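Local coordinates for galacto-N-biose/lacto-N-biose I transporter substrate-binding protein (Bifidobacterium longum, PDB 2Z8F) that binds galacto-N-biose and lacto-N-biose I, and here lacto-N-tetraose, probably to deliver such sugars to its ABC transporter, at residues M374-T377 with A378-T382; V388-I391 with F392-A395. One frame throughout, in Å; residues are numbered along the deposited sequence.

Contact 1: residues M374-T377 with A378-T382; sequences MNET and AAKAT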
ATOM      1  N   MET A 374      11.889  -9.946  -4.591  1.00 17.16           N
ATOM      2  CA  MET A 374      12.369  -9.034  -3.557  1.00 16.59           C
ATOM      3  C   MET A 374      12.187  -9.583  -2.149  1.00 17.08           C
ATOM      4  O   MET A 374      13.099  -9.520  -1.333  1.00 16.25           O
ATOM      5  CB  MET A 374      11.727  -7.636  -3.705  1.00 17.03           C
ATOM      6  CG  MET A 374      12.239  -6.869  -4.949  1.00 15.37           C
ATOM      7  SD  MET A 374      11.408  -5.256  -5.033  1.00 17.40           S
ATOM      8  CE  MET A 374      12.102  -4.426  -3.682  1.00 15.48           C
ATOM      9  N   ASN A 375      11.019 -10.173  -1.885  1.00 16.88           N
ATOM     10  CA  ASN A 375      10.748 -10.762  -0.583  1.00 17.46           C
ATOM     11  C   ASN A 375      11.652 -11.971  -0.287  1.00 17.14           C
ATOM     12  O   ASN A 375      12.151 -12.114   0.821  1.00 18.31           O
ATOM     13  CB  ASN A 375       9.299 -11.222  -0.524  1.00 16.29           C
ATOM     14  CG  ASN A 375       8.305 -10.069  -0.318  1.00 20.22           C
ATOM     15  OD1 ASN A 375       8.645  -8.876  -0.431  1.00 18.89           O
ATOM     16  ND2 ASN A 375       7.068 -10.438   0.033  1.00 23.35           N
ATOM     17  N   GLU A 376      11.834 -12.828  -1.274  1.00 18.06           N
ATOM     18  CA  GLU A 376      12.697 -13.994  -1.131  1.00 19.24           C
ATOM     19  C   GLU A 376      14.120 -13.562  -0.811  1.00 19.70           C
ATOM     20  O   GLU A 376      14.747 -14.056   0.121  1.00 20.24           O
ATOM     21  CB  GLU A 376      12.676 -14.764  -2.424  1.00 20.60           C
ATOM     22  CG  GLU A 376      13.435 -16.090  -2.372  1.00 24.72           C
ATOM     23  CD  GLU A 376      13.455 -16.738  -3.723  1.00 28.96           C
ATOM     24  OE1 GLU A 376      14.327 -16.396  -4.536  1.00 30.92           O
ATOM     25  OE2 GLU A 376      12.592 -17.598  -3.980  1.00 33.21           O
ATOM     26  N   THR A 377      14.637 -12.617  -1.588  1.00 18.49           N
ATOM     27  CA  THR A 377      15.987 -12.137  -1.346  1.00 17.54           C
ATOM     28  C   THR A 377      16.112 -11.359  -0.022  1.00 17.68           C
ATOM     29  O   THR A 377      17.114 -11.506   0.693  1.00 17.71           O
ATOM     30  CB  THR A 377      16.485 -11.367  -2.589  1.00 17.28           C
ATOM     31  OG1 THR A 377      16.406 -12.247  -3.723  1.00 19.02           O
ATOM     32  CG2 THR A 377      17.912 -10.854  -2.403  1.00 17.75           C
ATOM     33  N   ALA A 378      15.071 -10.584   0.327  1.00 16.89           N
ATOM     34  CA  ALA A 378      15.056  -9.815   1.563  1.00 17.18           C
ATOM     35  C   ALA A 378      15.215 -10.759   2.763  1.00 18.00           C
ATOM     36  O   ALA A 378      15.903 -10.444   3.707  1.00 18.47           O
ATOM     37  CB  ALA A 378      13.776  -8.997   1.707  1.00 16.92           C
ATOM     38  N   ALA A 379      14.561 -11.920   2.693  1.00 19.46           N
ATOM     39  CA  ALA A 379      14.641 -12.866   3.794  1.00 21.43           C
ATOM     40  C   ALA A 379      16.062 -13.405   4.045  1.00 22.49           C
ATOM     41  O   ALA A 379      16.395 -13.770   5.178  1.00 23.92           O
ATOM     42  CB  ALA A 379      13.679 -14.022   3.546  1.00 21.14           C
ATOM     43  N   LYS A 380      16.882 -13.454   2.995  1.00 24.17           N
ATOM     44  CA  LYS A 380      18.278 -13.920   3.104  1.00 25.58           C
ATOM     45  C   LYS A 380      19.119 -12.971   3.970  1.00 26.48           C
ATOM     46  O   LYS A 380      20.085 -13.402   4.613  1.00 25.41           O
ATOM     47  CB  LYS A 380      18.903 -14.094   1.705  1.00 26.21           C
ATOM     48  CG  LYS A 380      18.374 -15.259   0.832  1.00 27.86           C
ATOM     49  CD  LYS A 380      17.189 -15.974   1.482  1.00 32.97           C
ATOM     50  CE  LYS A 380      16.321 -16.753   0.487  1.00 35.10           C
ATOM     51  NZ  LYS A 380      14.887 -16.740   0.929  1.00 28.25           N
ATOM     52  N   ALA A 381      18.731 -11.691   4.028  1.00 26.95           N
ATOM     53  CA  ALA A 381      19.513 -10.698   4.780  1.00 28.92           C
ATOM     54  C   ALA A 381      19.348 -10.797   6.298  1.00 29.93           C
ATOM     55  O   ALA A 381      20.188 -10.295   7.051  1.00 31.11           O
ATOM     56  CB  ALA A 381      19.216  -9.261   4.280  1.00 28.15           C
ATOM     57  N   THR A 382      18.296 -11.476   6.746  1.00 30.80           N
ATOM     58  CA  THR A 382      17.946 -11.514   8.169  1.00 32.35           C
ATOM     59  C   THR A 382      18.938 -12.310   9.021  1.00 33.24           C
ATOM     60  O   THR A 382      19.107 -12.018  10.211  1.00 34.13           O
ATOM     61  CB  THR A 382      16.528 -12.069   8.410  1.00 32.17           C
ATOM     62  OG1 THR A 382      16.505 -13.459   8.090  1.00 33.93           O
ATOM     63  CG2 THR A 382      15.510 -11.355   7.537  1.00 31.84           C
TER
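Lys380 folds back along the helix surface, and its NZ donates to the backbone carbonyl Glu376 O, 2.8 Å away. The ammonium reaches that oxygen 31° out of the carbonyl plane. The bend is made at chi2, which is nearly eclipsed (6°), and again at chi4; it carries CD and CE over the same carbonyl, with CE 3.1 Å from Glu376 O. The side chains of Glu376 and Lys380 pass each other at a slant, NZ lying 3.7 Å from Glu376 CG, while the carboxylate runs on beyond: Glu376 OE2 is 5.5 Å from Lys380 NZ, so the opposite charges do not meet, and Glu376 OE1 forms a salt bridge with Lys373 instead.

Backbone bonds join the successive turns. Ala378 N donates to Met374 O at 2.8 Å and Ala379 N to Asn375 O at 3.1 Å, both in the i to i-4 pattern of an alpha helix. A longer, weak bond from Ala379 N to Glu376 O and another weak one from Lys380 N to Thr377 O follow a tighter i to i-3 spacing near the end of helix 367-380. This helix belongs to a periplasmic-binding-protein fold and contributes Asn375 to the glycan pocket; the Asn375 amide is held by the backbone of Asp176 and Gly179, the Asp176 bond being weak. Thr382 OG1 donates to Ala379 O at 2.9 Å.

Van der Waals contacts between methyls and carbonyls accompany the helical bonds: Ala378 CB rests 3.2 Å from Met374 O. The buried Thr377 holds OG1 beside its own backbone N (chi1 -57°), with Asp394 as its main polar partner. Met374 turns from the following residues and packs on Trp192 and on helix 389-405.

Contact 2: residues V388-I391 with F392-A395; sequences VADI and FSDA. With NA (sodium ion), chain H.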
ATOM      1  N   VAL A 388      21.462  -6.786   1.837  1.00 17.02           N
ATOM      2  CA  VAL A 388      20.256  -6.039   1.490  1.00 16.82           C
ATOM      3  C   VAL A 388      20.314  -5.510   0.038  1.00 16.51           C
ATOM      4  O   VAL A 388      19.311  -5.504  -0.662  1.00 16.55           O
ATOM      5  CB  VAL A 388      19.969  -4.902   2.480  1.00 16.57           C
ATOM      6  CG1 VAL A 388      18.678  -4.132   2.085  1.00 16.37           C
ATOM      7  CG2 VAL A 388      19.855  -5.465   3.916  1.00 17.86           C
ATOM      8  N   ALA A 389      21.501  -5.105  -0.421  1.00 16.74           N
ATOM      9  CA  ALA A 389      21.631  -4.617  -1.792  1.00 17.24           C
ATOM     10  C   ALA A 389      21.197  -5.617  -2.865  1.00 16.90           C
ATOM     11  O   ALA A 389      20.794  -5.229  -3.962  1.00 16.97           O
ATOM     12  CB  ALA A 389      23.074  -4.141  -2.052  1.00 16.97           C
ATOM     13  N   ASP A 390      21.266  -6.912  -2.539  1.00 17.63           N
ATOM     14  CA  ASP A 390      20.922  -7.969  -3.478  1.00 17.76           C
ATOM     15  C   ASP A 390      19.437  -7.976  -3.811  1.00 17.13           C
ATOM     16  O   ASP A 390      19.044  -8.474  -4.869  1.00 17.12           O
ATOM     17  CB  ASP A 390      21.323  -9.318  -2.888  1.00 18.45           C
ATOM     18  CG  ASP A 390      22.801  -9.419  -2.629  1.00 23.96           C
ATOM     19  OD1 ASP A 390      23.553  -8.583  -3.214  1.00 27.49           O
ATOM     20  OD2 ASP A 390      23.213 -10.301  -1.835  1.00 30.22           O
ATOM     21  N   ILE A 391      18.614  -7.450  -2.898  1.00 15.97           N
ATOM     22  CA  ILE A 391      17.192  -7.245  -3.185  1.00 16.27           C
ATOM     23  C   ILE A 391      17.047  -6.514  -4.518  1.00 15.96           C
ATOM     24  O   ILE A 391      16.252  -6.886  -5.356  1.00 15.99           O
ATOM     25  CB  ILE A 391      16.498  -6.400  -2.071  1.00 15.73           C
ATOM     26  CG1 ILE A 391      16.413  -7.191  -0.759  1.00 15.76           C
ATOM     27  CG2 ILE A 391      15.099  -5.965  -2.512  1.00 17.55           C
ATOM     28  CD1 ILE A 391      16.043  -6.327   0.471  1.00 14.93           C
ATOM     29  N   PHE A 392      17.839  -5.457  -4.695  1.00 16.18           N
ATOM     30  CA  PHE A 392      17.703  -4.591  -5.862  1.00 16.81           C
ATOM     31  C   PHE A 392      18.370  -5.094  -7.119  1.00 17.19           C
ATOM     32  O   PHE A 392      17.842  -4.927  -8.209  1.00 17.77           O
ATOM     33  CB  PHE A 392      18.220  -3.196  -5.518  1.00 16.65           C
ATOM     34  CG  PHE A 392      17.489  -2.581  -4.351  1.00 14.83           C
ATOM     35  CD1 PHE A 392      16.174  -2.115  -4.513  1.00 16.24           C
ATOM     36  CD2 PHE A 392      18.094  -2.505  -3.095  1.00 15.65           C
ATOM     37  CE1 PHE A 392      15.464  -1.561  -3.402  1.00 13.79           C
ATOM     38  CE2 PHE A 392      17.396  -1.935  -2.005  1.00 18.52           C
ATOM     39  CZ  PHE A 392      16.080  -1.486  -2.179  1.00 14.91           C
ATOM     40  N   SER A 393      19.500  -5.786  -6.962  1.00 17.41           N
ATOM     41  CA  SER A 393      20.105  -6.427  -8.125  1.00 19.03           C
ATOM     42  C   SER A 393      19.239  -7.588  -8.609  1.00 17.45           C
ATOM     43  O   SER A 393      19.057  -7.772  -9.808  1.00 19.69           O
ATOM     44  CB  SER A 393      21.550  -6.854  -7.842  1.00 20.09           C
ATOM     45  OG  SER A 393      21.618  -7.740  -6.760  1.00 25.92           O
ATOM     46  N   ASP A 394      18.650  -8.345  -7.688  1.00 16.65           N
ATOM     47  CA  ASP A 394      17.709  -9.364  -8.118  1.00 16.27           C
ATOM     48  C   ASP A 394      16.428  -8.818  -8.742  1.00 15.85           C
ATOM     49  O   ASP A 394      15.923  -9.372  -9.724  1.00 16.06           O
ATOM     50  CB  ASP A 394      17.333 -10.265  -6.943  1.00 14.68           C
ATOM     51  CG  ASP A 394      18.482 -11.146  -6.474  1.00 18.45           C
ATOM     52  OD1 ASP A 394      19.614 -11.067  -7.018  1.00 17.72           O
ATOM     53  OD2 ASP A 394      18.270 -11.975  -5.534  1.00 18.07           O
ATOM     54  N   ALA A 395      15.895  -7.739  -8.158  1.00 15.74           N
ATOM     55  CA  ALA A 395      14.753  -7.073  -8.746  1.00 15.89           C
ATOM     56  C   ALA A 395      15.039  -6.673 -10.217  1.00 16.02           C
ATOM     57  O   ALA A 395      14.166  -6.788 -11.075  1.00 15.22           O
ATOM     58  CB  ALA A 395      14.348  -5.846  -7.909  1.00 15.81           C
TER
HETATM   59 NA    NA H  18      20.336 -12.713  -5.458  1.00 14.12          NA
HETATM   60  O   HOH W   1      23.800  -7.074  -5.392  1.00 29.94           O
HETATM   61  O   HOH W   2      20.802 -11.548  -4.133  1.00 32.69           O
HETATM   62  O   HOH W   3      19.977 -13.995  -4.064  1.00 34.42           O
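Ser393 and Asp390, one turn apart, are bridged by a water, which donates to Asp390 OD1 at 2.7 Å and lies equally close to Ser393 OG. The serine torsion (chi1 59°) lays OG back over the preceding turn, 3.3 Å from Asp390 O, where any bond is weak. The other carboxylate oxygen, Asp390 OD2, accepts from Lys387 N just upstream.

A modelled sodium ion is bound by both oxygens of Asp394, OD2 at 2.2 Å and OD1 at 2.4 Å; two waters are placed implausibly close to it and are doubtful as ligands. Thr377 of the preceding helix is a further, probable partner of the carboxylate and may help fix its rotation.

Among the backbone bonds, that from Asp394 N to Asp390 O is 2.8 Å long; Ala395 N also donates to Ile391 O, and Phe392 N to Ala389 O.

The Phe392 ring has Ile391 CB over one face, 4.3 Å from CD2, and Ala389 O near its plane at the edge; farther out it packs on helices 178-187 and 207-221. Bonds from i to i-3 give way to i to i-4 as helix 389-405 gets under way, near the C terminus of a periplasmic-binding-protein fold.

In the fold
Contacts 1 and 2 lie on successive helices, 367-380 and 389-405, with centres about 9 Å apart. Both are partly buried. The helices meet through packing, Met374 CE lying 3.6 Å from Ile391 CG2, and through a polar link, Thr377 OG1 probably bonding to Asp394 OD2 at 2.6 Å; Glu376, Lys380 and Ala389 lie on the exposed side. They differ in chemistry: near the end of its helix, contact 1 uses a lysine to cover a backbone carbonyl, whereas contact 2, near a helix start, gathers aspartates, water and metal. Asn375 of contact 1 touches the glycan; contact 2 stands farther back, the side chain of Ile391 being about 12 Å from the bound beta-D-glucopyranose.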